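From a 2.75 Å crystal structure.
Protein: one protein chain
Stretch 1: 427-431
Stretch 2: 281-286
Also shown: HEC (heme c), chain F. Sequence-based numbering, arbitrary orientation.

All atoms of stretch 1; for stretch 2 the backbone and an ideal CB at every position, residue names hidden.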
# COMPACT_ATOMS: atom_id res chain seq x y z
N PRO A 427 -33.00 -1.43 -8.14
CA PRO A 427 -32.34 -2.49 -7.36
C PRO A 427 -31.00 -2.97 -7.91
O PRO A 427 -30.31 -3.71 -7.20
CB PRO A 427 -33.36 -3.64 -7.39
CG PRO A 427 -34.21 -3.36 -8.59
CD PRO A 427 -34.29 -1.87 -8.67
N ARG A 428 -30.61 -2.60 -9.12
CA ARG A 428 -29.31 -3.00 -9.66
C ARG A 428 -28.30 -1.85 -9.72
O ARG A 428 -27.27 -1.96 -10.38
CB ARG A 428 -29.49 -3.62 -11.03
CG ARG A 428 -30.62 -4.59 -11.10
CD ARG A 428 -30.43 -5.75 -10.22
NE ARG A 428 -29.28 -6.53 -10.60
CZ ARG A 428 -28.64 -7.31 -9.74
NH1 ARG A 428 -29.07 -7.39 -8.48
NH2 ARG A 428 -27.58 -8.01 -10.14
N SER A 429 -28.57 -0.75 -9.02
CA SER A 429 -27.66 0.38 -8.97
C SER A 429 -26.87 0.35 -7.66
O SER A 429 -27.00 -0.54 -6.83
CB SER A 429 -28.47 1.66 -9.11
OG SER A 429 -27.65 2.79 -9.14
N TYR A 430 -26.01 1.35 -7.48
CA TYR A 430 -25.31 1.49 -6.21
C TYR A 430 -26.30 1.75 -5.09
O TYR A 430 -27.40 2.28 -5.32
CB TYR A 430 -24.31 2.64 -6.29
CG TYR A 430 -24.85 3.96 -6.84
CD1 TYR A 430 -25.49 4.88 -6.00
CD2 TYR A 430 -24.72 4.27 -8.18
CE1 TYR A 430 -25.97 6.09 -6.48
CE2 TYR A 430 -25.20 5.50 -8.69
CZ TYR A 430 -25.82 6.39 -7.83
OH TYR A 430 -26.29 7.59 -8.29
N ASN A 431 -25.91 1.39 -3.86
CA ASN A 431 -26.87 1.45 -2.76
C ASN A 431 -26.79 2.80 -2.05
O ASN A 431 -26.02 3.69 -2.42
CB ASN A 431 -26.72 0.22 -1.82
CG ASN A 431 -25.49 0.25 -0.87
OD1 ASN A 431 -25.00 1.30 -0.40
ND2 ASN A 431 -25.03 -0.97 -0.53
N UNK A 281 -20.27 -9.09 -5.60
CA UNK A 281 -20.96 -7.96 -6.24
C UNK A 281 -22.44 -8.26 -6.25
O UNK A 281 -22.87 -9.29 -6.79
CB UNK A 281 -20.45 -7.71 -7.66
N UNK A 282 -23.22 -7.36 -5.65
CA UNK A 282 -24.65 -7.54 -5.49
C UNK A 282 -25.51 -6.65 -6.38
O UNK A 282 -26.72 -6.45 -6.14
CB UNK A 282 -25.02 -7.29 -4.03
N UNK A 283 -24.89 -6.08 -7.40
CA UNK A 283 -25.63 -5.28 -8.33
C UNK A 283 -24.97 -5.41 -9.69
O UNK A 283 -24.19 -6.35 -9.92
CB UNK A 283 -25.70 -3.82 -7.87
N UNK A 284 -25.32 -4.49 -10.59
CA UNK A 284 -24.88 -4.48 -11.98
C UNK A 284 -24.00 -3.26 -12.23
O UNK A 284 -24.30 -2.41 -13.06
CB UNK A 284 -26.08 -4.49 -12.93
N UNK A 285 -22.86 -3.24 -11.54
CA UNK A 285 -21.91 -2.16 -11.58
C UNK A 285 -20.53 -2.74 -11.82
O UNK A 285 -20.32 -3.95 -11.67
CB UNK A 285 -21.95 -1.34 -10.29
N UNK A 286 -19.59 -1.88 -12.22
CA UNK A 286 -18.17 -2.19 -12.22
C UNK A 286 -17.43 -0.96 -11.73
O UNK A 286 -17.92 0.17 -11.83
CB UNK A 286 -17.69 -2.62 -13.61
FE HEC F . -23.48 8.16 -18.21
CHA HEC F . -21.43 6.11 -16.27
CHB HEC F . -24.69 9.76 -15.35
CHC HEC F . -25.16 10.42 -20.22
CHD HEC F . -22.78 6.18 -21.05
NA HEC F . -23.14 7.96 -16.16
C1A HEC F . -22.30 7.08 -15.58
C2A HEC F . -22.33 7.20 -14.10
C3A HEC F . -23.26 8.27 -13.83
C4A HEC F . -23.72 8.67 -15.19
CMA HEC F . -23.64 8.81 -12.49
CAA HEC F . -21.56 6.45 -13.05
CBA HEC F . -22.58 5.81 -12.10
CGA HEC F . -22.60 4.31 -12.14
O1A HEC F . -21.80 3.72 -12.88
O2A HEC F . -23.43 3.73 -11.41
NB HEC F . -24.70 9.80 -17.84
C1B HEC F . -25.07 10.28 -16.66
C2B HEC F . -25.95 11.47 -16.77
C3B HEC F . -26.08 11.67 -18.21
C4B HEC F . -25.24 10.58 -18.77
CMB HEC F . -26.56 12.25 -15.67
CAB HEC F . -26.83 12.74 -18.95
CBB HEC F . -26.25 14.07 -18.53
NC HEC F . -23.91 8.28 -20.25
C1C HEC F . -24.58 9.25 -20.86
C2C HEC F . -24.77 9.03 -22.30
C3C HEC F . -24.08 7.78 -22.56
C4C HEC F . -23.59 7.40 -21.20
CMC HEC F . -25.52 9.91 -23.25
CAC HEC F . -23.91 6.98 -23.82
CBC HEC F . -23.38 7.69 -25.02
ND HEC F . -22.31 6.48 -18.58
C1D HEC F . -22.14 5.85 -19.76
C2D HEC F . -21.20 4.71 -19.64
C3D HEC F . -20.79 4.71 -18.24
C4D HEC F . -21.54 5.84 -17.68
CMD HEC F . -20.73 3.77 -20.69
CAD HEC F . -19.86 3.75 -17.60
CBD HEC F . -18.45 4.16 -18.01
CGD HEC F . -17.56 2.97 -18.31
O1D HEC F . -17.98 1.80 -18.27
O2D HEC F . -16.39 3.19 -18.64

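At position 281 the ideal CB has no atom of stretch 1 within 5.5 Å, so this contact places almost no restriction on the side chain. The deposited residue is Val281, in the t rotamer, and its nearest side-chain atom, Val281 CG1, stays 6.7 Å from Arg428 NH2.

Position 282 has phi/psi of -108/16, values open to most residues, and its ideal CB again meets nothing of stretch 1 within 5.5 Å. The geometry therefore does not demand glycine, although glycine would fit. Gly282 is deposited, and it approaches stretch 1 through its backbone: its O lies 3.4 Å from Arg428 NH1.

At position 283 the ideal CB points sideways, 3.5 Å from Arg428 O and 3.7 Å from Ser429 O. Two carbonyl oxygens close by favour a short donor, such as an amide or a hydroxyl, while a small apolar group would also be tolerated. The residue is Asn283. With chi1 at 60° (p), its ND2 gives a weak hydrogen bond to Ser429 O (3.1 Å, N-H...O angle 146°). The main chain around this position also packs against the arginine, with Asn283 C and the backbone N of 284 over one face of the Arg428 guanidinium.

Position 284 directs CA-to-CB toward stretch 1. Its backbone N already bonds to Arg428 O (3.2 Å, 160°), which fixes the main chain beside the arginine. The Arg428 side chain, m at chi1 through chi3, brings NE and NH2 near this CB, so an acidic residue is the obvious choice, with a neutral acceptor such as an amide as an alternative. Asp284 forms a two-pronged salt bridge: Arg428 NE to Asp284 OD2 is 2.9 Å (164°) and Arg428 NH2 to Asp284 OD1 is 3.1 Å (150°). The paired contacts set the carboxylate against one side of the guanidinium.

At position 285 CA-to-CB also points toward stretch 1, but the stretch 1 atom nearest the ideal CB, Arg428 O, is 5.4 Å away. That gap calls for a longer side chain, and the heme carboxylate oxygen O2A beyond it would welcome a donor: glutamine, lysine or arginine could serve. Gln285 is deposited, with chi1 and chi2 both m. Its NE2 donates a very short hydrogen bond to HEC O2A (2.5 Å, 141°), and both atoms lie at the edge of the Tyr430 ring. Its OE1 rests 3.5 Å from Ser429 CA; the 3.4 Å approach of OE1 to Arg428 O joins two acceptors and is no hydrogen bond.

Position 286 is out of reach of stretch 1, which leaves its side chain undetermined here; it is Thr286, whose CG2 stays 9.9 Å from Arg428 O.

Stretch 2, residues 281-286: VGNDQT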
# COMPACT_ATOMS: atom_id res chain seq x y z
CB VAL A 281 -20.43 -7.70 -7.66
CG1 VAL A 281 -21.29 -6.64 -8.38
CG2 VAL A 281 -18.95 -7.25 -7.60
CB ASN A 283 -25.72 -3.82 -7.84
CG ASN A 283 -24.38 -3.19 -7.68
OD1 ASN A 283 -23.38 -3.66 -8.23
ND2 ASN A 283 -24.35 -2.06 -6.98
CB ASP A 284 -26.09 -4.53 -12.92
CG ASP A 284 -26.81 -5.89 -12.88
OD1 ASP A 284 -26.14 -6.91 -12.62
OD2 ASP A 284 -28.02 -5.95 -13.17
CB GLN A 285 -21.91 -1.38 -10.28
CG GLN A 285 -23.27 -0.82 -9.90
CD GLN A 285 -23.78 0.32 -10.78
OE1 GLN A 285 -24.92 0.30 -11.22
NE2 GLN A 285 -22.96 1.33 -10.99
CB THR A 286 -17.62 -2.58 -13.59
OG1 THR A 286 -17.64 -1.44 -14.45
CG2 THR A 286 -18.38 -3.75 -14.24
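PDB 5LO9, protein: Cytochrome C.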